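Local structure of transcriptional activator of comK gene (Bacillus halodurans, 2HQB) at residues I132-F135 / P136-E140; V269-E272 / V273-Q276; I277-A280 / I281-Y284. The protein probably activates expression of the comK gene as a cell-membrane lipoprotein related to the substrate-binding proteins of ABC transporters. One frame throughout, in Å; residues are numbered along the deposited sequence.

The chain has the two-lobed architecture of type I periplasmic binding proteins, each lobe built on a six-stranded sheet. Contact 1 is the turn leaving strand 128-133 of the mixed sheet for helix 139-150, at a strand end of the kind that borders the interlobe cleft in this fold. Contact 2 covers the N-cap and first turns of helix 271-286 and contact 3 the turns that follow, both packed against helix 110-122; their centres are about 12 Å apart and their segments adjoin in sequence. Contact 1 touches neither: its centre is about 27 Å from that of contact 2 and about 23 Å from that of contact 3, with nearest atoms about 17 Å and about 10 Å apart.

Contact 1: I132-F135 / P136-E140; sequences IAAF and PWQPE
A type I beta turn from Phe135 to Gln138 joins strand 128-133 to helix 139-150, and the aromatic side chains of Phe135 and Trp137 run in the same direction along it, flank to flank. Their near-parallelism is measurable: the Phe135 ring and the five-membered ring of Trp137 have planes only 7° apart. They are displaced past each other, however, with centroids 5.1 Å apart, so little of one ring lies over the other. What sits over a face of the indole is instead the methylene of Phe135, whose CB is 3.5 Å from Trp137 CD1. Farther out, Phe135 CD1 approaches Trp137 CZ2 at 3.6 Å. The indole gets there because chi1 of Trp137 (57°) sets CG between the backbone N and the carbonyl carbon, turning the ring back toward Phe135.

The turn is closed by Gln138 N donating to Phe135 O at 3.2 Å, with an N-H...O angle of 153°. This reversal is the strand-to-helix connection of the beta-alpha-beta unit formed by strand 128-133, helix 139-150 and strand 155-160. From the turn the Gln138 side chain runs back toward the strand end, its CG 3.3 Å from Phe135 O and its CD 3.9 Å from Phe135 N, placing the amide beside Ala133 and Ala134. Ala134 CB in turn lies 3.4 Å above the plane of the Phe135 ring, nearer the ring's perimeter than its centre.

Trp164, from a loop, meets the Phe135 ring edge-to-face and also touches Ala134, Trp137 and Gln138, while at the strand end Ile132 O accepts a hydrogen bond from Tyr192 OH.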
# COMPACT_ATOMS: atom_id res chain seq x y z
N ILE A 132 12.00 -7.89 -5.12
CA ILE A 132 12.94 -6.76 -5.23
C ILE A 132 12.26 -5.65 -4.41
O ILE A 132 11.36 -4.96 -4.88
CB ILE A 132 13.12 -6.25 -6.67
CG1 ILE A 132 13.64 -7.37 -7.56
CG2 ILE A 132 14.09 -5.07 -6.69
CD1 ILE A 132 13.92 -6.97 -9.02
N ALA A 133 12.64 -5.52 -3.15
CA ALA A 133 12.04 -4.52 -2.30
C ALA A 133 13.03 -3.42 -1.98
O ALA A 133 14.18 -3.44 -2.45
CB ALA A 133 11.53 -5.15 -1.03
N ALA A 134 12.60 -2.47 -1.16
CA ALA A 134 13.45 -1.35 -0.81
C ALA A 134 14.16 -1.63 0.49
O ALA A 134 15.39 -1.49 0.59
CB ALA A 134 12.62 -0.07 -0.71
N PHE A 135 13.39 -2.04 1.49
CA PHE A 135 13.96 -2.32 2.80
C PHE A 135 13.44 -3.60 3.43
O PHE A 135 12.30 -4.02 3.19
CB PHE A 135 13.70 -1.17 3.76
CG PHE A 135 13.79 0.17 3.13
CD1 PHE A 135 12.65 0.81 2.65
CD2 PHE A 135 15.02 0.81 3.00
CE1 PHE A 135 12.73 2.07 2.07
CE2 PHE A 135 15.11 2.08 2.42
CZ PHE A 135 13.97 2.70 1.96
N PRO A 136 14.26 -4.20 4.29
CA PRO A 136 14.02 -5.44 5.04
C PRO A 136 12.80 -5.39 5.96
O PRO A 136 12.13 -6.41 6.18
CB PRO A 136 15.30 -5.63 5.80
CG PRO A 136 16.31 -4.91 4.97
CD PRO A 136 15.59 -3.66 4.63
N TRP A 137 12.52 -4.21 6.50
CA TRP A 137 11.39 -4.07 7.38
C TRP A 137 10.03 -4.14 6.69
O TRP A 137 8.99 -3.99 7.32
CB TRP A 137 11.52 -2.79 8.18
CG TRP A 137 11.63 -1.55 7.36
CD1 TRP A 137 12.77 -0.82 7.12
CD2 TRP A 137 10.57 -0.85 6.72
NE1 TRP A 137 12.47 0.28 6.37
CE2 TRP A 137 11.12 0.29 6.10
CE3 TRP A 137 9.20 -1.09 6.60
CZ2 TRP A 137 10.36 1.19 5.38
CZ3 TRP A 137 8.44 -0.20 5.89
CH2 TRP A 137 9.02 0.93 5.29
N GLN A 138 10.01 -4.37 5.38
CA GLN A 138 8.74 -4.45 4.67
C GLN A 138 8.09 -5.82 4.93
O GLN A 138 8.60 -6.86 4.51
CB GLN A 138 8.96 -4.23 3.16
CG GLN A 138 9.30 -2.79 2.78
CD GLN A 138 9.54 -2.57 1.29
OE1 GLN A 138 8.74 -2.97 0.43
NE2 GLN A 138 10.64 -1.90 0.98
N PRO A 139 6.96 -5.83 5.66
CA PRO A 139 6.24 -7.06 5.98
C PRO A 139 6.03 -7.93 4.76
O PRO A 139 6.32 -9.12 4.80
CB PRO A 139 4.94 -6.53 6.55
CG PRO A 139 5.42 -5.40 7.33
CD PRO A 139 6.32 -4.70 6.34
N GLU A 140 5.52 -7.33 3.67
CA GLU A 140 5.29 -8.04 2.41
C GLU A 140 6.45 -8.99 2.04
O GLU A 140 6.23 -10.06 1.46
CB GLU A 140 5.13 -7.05 1.26
CG GLU A 140 4.49 -5.70 1.61
CD GLU A 140 5.49 -4.58 1.95
OE1 GLU A 140 6.52 -4.46 1.24
OE2 GLU A 140 5.23 -3.81 2.91

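Contact 2: V269-E272 / V273-Q276; sequences VPDE and VREQ
Val269 and Val273 meet at the start of helix 271-286, where Val269 CG1 lies 3.8 Å from Val273 CB and one side chain stands roughly perpendicular to the other. The same methyl also touches the stem of Arg274, again at 3.8 Å from Val269 CG1 to Arg274 CG. It serves both neighbours because chi1 of Val269 (170°) swings CG1 anti to the backbone N, on the carbonyl side. Pro270 occupies the N-cap position; its ring runs alongside Val273, with Pro270 CB 3.9 Å from Val273 CG2. One turn farther on, Gln276 N donates to Glu272 O at 3.0 Å. The extended Arg274 chain runs back toward the start of the helix, past Val269 and Asp271, and forms a long salt bridge there: Asp271 OD2 is 3.8 Å from Arg274 NH1. The oxygen lies well off the guanidinium plane, which is inclined at 43° to the carboxylate, so the attraction is between charges and not through a directed N-H.

Beyond the segments, Val269 rests on Val119 and Val273 on Ser122, both of helix 110-122; Met123 touches Val269 and Pro270. Arg274 has its side chain touching Phe265 and its NH2 in a weak hydrogen bond with Ser266 O.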
# COMPACT_ATOMS: atom_id res chain seq x y z
N VAL A 269 -3.59 -17.78 -14.71
CA VAL A 269 -3.67 -18.58 -13.51
C VAL A 269 -4.75 -19.64 -13.57
O VAL A 269 -5.90 -19.36 -13.86
CB VAL A 269 -3.88 -17.72 -12.26
CG1 VAL A 269 -4.20 -18.60 -11.06
CG2 VAL A 269 -2.63 -16.93 -11.97
N PRO A 270 -4.37 -20.90 -13.32
CA PRO A 270 -5.34 -21.98 -13.34
C PRO A 270 -6.43 -21.64 -12.33
O PRO A 270 -6.14 -21.18 -11.23
CB PRO A 270 -4.51 -23.18 -12.92
CG PRO A 270 -3.20 -22.88 -13.56
CD PRO A 270 -3.01 -21.43 -13.19
N ASP A 271 -7.67 -21.89 -12.73
CA ASP A 271 -8.84 -21.60 -11.91
C ASP A 271 -8.83 -22.29 -10.54
O ASP A 271 -9.62 -21.94 -9.67
CB ASP A 271 -10.11 -21.99 -12.71
CG ASP A 271 -11.31 -21.06 -12.44
OD1 ASP A 271 -12.28 -21.52 -11.77
OD2 ASP A 271 -11.29 -19.89 -12.89
N GLU A 272 -7.93 -23.23 -10.31
CA GLU A 272 -7.87 -23.91 -9.02
C GLU A 272 -6.96 -23.17 -8.05
O GLU A 272 -7.29 -23.00 -6.88
CB GLU A 272 -7.34 -25.33 -9.18
CG GLU A 272 -5.88 -25.36 -9.54
CD GLU A 272 -5.56 -26.55 -10.39
OE1 GLU A 272 -5.92 -27.67 -9.97
OE2 GLU A 272 -4.95 -26.36 -11.48
N VAL A 273 -5.81 -22.74 -8.55
CA VAL A 273 -4.87 -21.99 -7.75
C VAL A 273 -5.61 -20.83 -7.09
O VAL A 273 -5.39 -20.54 -5.91
CB VAL A 273 -3.73 -21.44 -8.64
CG1 VAL A 273 -2.73 -20.67 -7.79
CG2 VAL A 273 -3.06 -22.58 -9.39
N ARG A 274 -6.50 -20.18 -7.84
CA ARG A 274 -7.27 -19.06 -7.32
C ARG A 274 -8.02 -19.55 -6.12
O ARG A 274 -7.69 -19.20 -4.98
CB ARG A 274 -8.28 -18.52 -8.35
CG ARG A 274 -7.67 -18.09 -9.66
CD ARG A 274 -8.70 -17.69 -10.70
NE ARG A 274 -8.02 -17.34 -11.95
CZ ARG A 274 -8.59 -16.70 -12.97
NH1 ARG A 274 -9.86 -16.33 -12.89
NH2 ARG A 274 -7.86 -16.41 -14.05
N GLU A 275 -9.04 -20.38 -6.38
CA GLU A 275 -9.92 -20.97 -5.36
C GLU A 275 -9.17 -21.22 -4.06
O GLU A 275 -9.63 -20.83 -3.00
CB GLU A 275 -10.51 -22.29 -5.86
CG GLU A 275 -11.10 -22.26 -7.27
CD GLU A 275 -11.42 -23.67 -7.82
OE1 GLU A 275 -10.49 -24.52 -7.86
OE2 GLU A 275 -12.58 -23.91 -8.21
N GLN A 276 -8.01 -21.85 -4.17
CA GLN A 276 -7.21 -22.16 -3.00
C GLN A 276 -6.92 -20.94 -2.13
O GLN A 276 -7.15 -20.96 -0.90
CB GLN A 276 -5.91 -22.80 -3.44
CG GLN A 276 -5.14 -23.35 -2.27
CD GLN A 276 -4.08 -24.30 -2.72
OE1 GLN A 276 -3.98 -24.60 -3.91
NE2 GLN A 276 -3.28 -24.79 -1.78

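Contact 3: I277-A280 / I281-Y284; sequences ITDA and ISTY
Ile277 and Ile281, one turn apart on helix 271-286, bring their aliphatic branches together on the side of the helix that packs against helix 110-122 and strand 260-262. The touching atoms are the CG2 branch of Ile277 and the terminal CD1 of Ile281, 3.3 Å apart, with the side chains running at a slant to each other. Ile281 holds CG1 beside its backbone N (chi1 -73°) and extends CD1 beyond it (chi2 156°), which carries that methyl to Ile277 CG2. Leu262 contacts both isoleucines, Phe115 touches Ala280 and Ile281, and Met118 meets Ile277; Ile277 and Ala280 are buried, while Ile281 remains partly exposed.

Across the same turns the backbone bonds are those of an alpha helix: Ile281 N to Ile277 O, Ser282 N to Thr278 O, Thr283 N to Asp279 O and Tyr284 N to Ala280 O, the last at 2.8 Å.

Two hydroxyls fold back onto this framework. Ser282 OG lies 2.7 Å from Thr278 O and 2.6 Å from Asp279 O; its single proton could go to either, so the acceptor is not settled. Thr283 OG1 sits anti to the carbonyl carbon (chi1 -72°), an orientation that turns it back toward the preceding turn to donate to Asp279 O at 3.0 Å. Asp279 O thereby accepts from both Thr283 N and Thr283 OG1, which approach from opposite faces of its carbonyl plane.

The Tyr284 ring leads away to meet Phe290, and at its far end Tyr284 OH is hydrogen-bonded to Asp254 OD2.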
# COMPACT_ATOMS: atom_id res chain seq x y z
N ILE A 277 -6.43 -19.87 -2.78
CA ILE A 277 -6.10 -18.59 -2.16
C ILE A 277 -7.35 -17.85 -1.71
O ILE A 277 -7.45 -17.42 -0.55
CB ILE A 277 -5.36 -17.71 -3.16
CG1 ILE A 277 -4.14 -18.46 -3.66
CG2 ILE A 277 -4.99 -16.36 -2.54
CD1 ILE A 277 -3.32 -17.67 -4.59
N THR A 278 -8.28 -17.69 -2.64
CA THR A 278 -9.52 -17.01 -2.34
C THR A 278 -10.07 -17.61 -1.05
O THR A 278 -10.68 -16.92 -0.22
CB THR A 278 -10.52 -17.20 -3.48
OG1 THR A 278 -9.82 -17.25 -4.74
CG2 THR A 278 -11.48 -16.01 -3.54
N ASP A 279 -9.82 -18.91 -0.86
CA ASP A 279 -10.27 -19.60 0.35
C ASP A 279 -9.33 -19.34 1.53
O ASP A 279 -9.80 -19.15 2.67
CB ASP A 279 -10.39 -21.11 0.10
CG ASP A 279 -11.54 -21.44 -0.84
OD1 ASP A 279 -12.44 -20.58 -0.98
OD2 ASP A 279 -11.55 -22.56 -1.42
N ALA A 280 -8.03 -19.33 1.28
CA ALA A 280 -7.06 -19.06 2.34
C ALA A 280 -7.32 -17.66 2.89
O ALA A 280 -7.29 -17.44 4.11
CB ALA A 280 -5.64 -19.15 1.79
N ILE A 281 -7.60 -16.73 1.99
CA ILE A 281 -7.87 -15.36 2.38
C ILE A 281 -9.11 -15.29 3.28
O ILE A 281 -9.07 -14.72 4.39
CB ILE A 281 -8.01 -14.45 1.11
CG1 ILE A 281 -6.61 -14.25 0.51
CG2 ILE A 281 -8.59 -13.08 1.47
CD1 ILE A 281 -6.62 -13.93 -0.93
N SER A 282 -10.20 -15.89 2.81
CA SER A 282 -11.45 -15.89 3.58
C SER A 282 -11.21 -16.51 4.94
O SER A 282 -11.73 -16.03 5.96
CB SER A 282 -12.51 -16.67 2.82
OG SER A 282 -11.89 -17.71 2.10
N THR A 283 -10.41 -17.57 4.95
CA THR A 283 -10.09 -18.25 6.20
C THR A 283 -9.40 -17.25 7.12
O THR A 283 -9.88 -17.00 8.23
CB THR A 283 -9.16 -19.43 5.95
OG1 THR A 283 -9.90 -20.48 5.31
CG2 THR A 283 -8.54 -19.93 7.28
N TYR A 284 -8.29 -16.69 6.62
CA TYR A 284 -7.51 -15.69 7.35
C TYR A 284 -8.39 -14.51 7.77
O TYR A 284 -8.20 -13.94 8.85
CB TYR A 284 -6.33 -15.21 6.49
CG TYR A 284 -5.55 -14.07 7.11
CD1 TYR A 284 -4.47 -14.31 7.97
CD2 TYR A 284 -5.95 -12.74 6.90
CE1 TYR A 284 -3.82 -13.24 8.63
CE2 TYR A 284 -5.31 -11.68 7.54
CZ TYR A 284 -4.25 -11.93 8.40
OH TYR A 284 -3.66 -10.85 9.04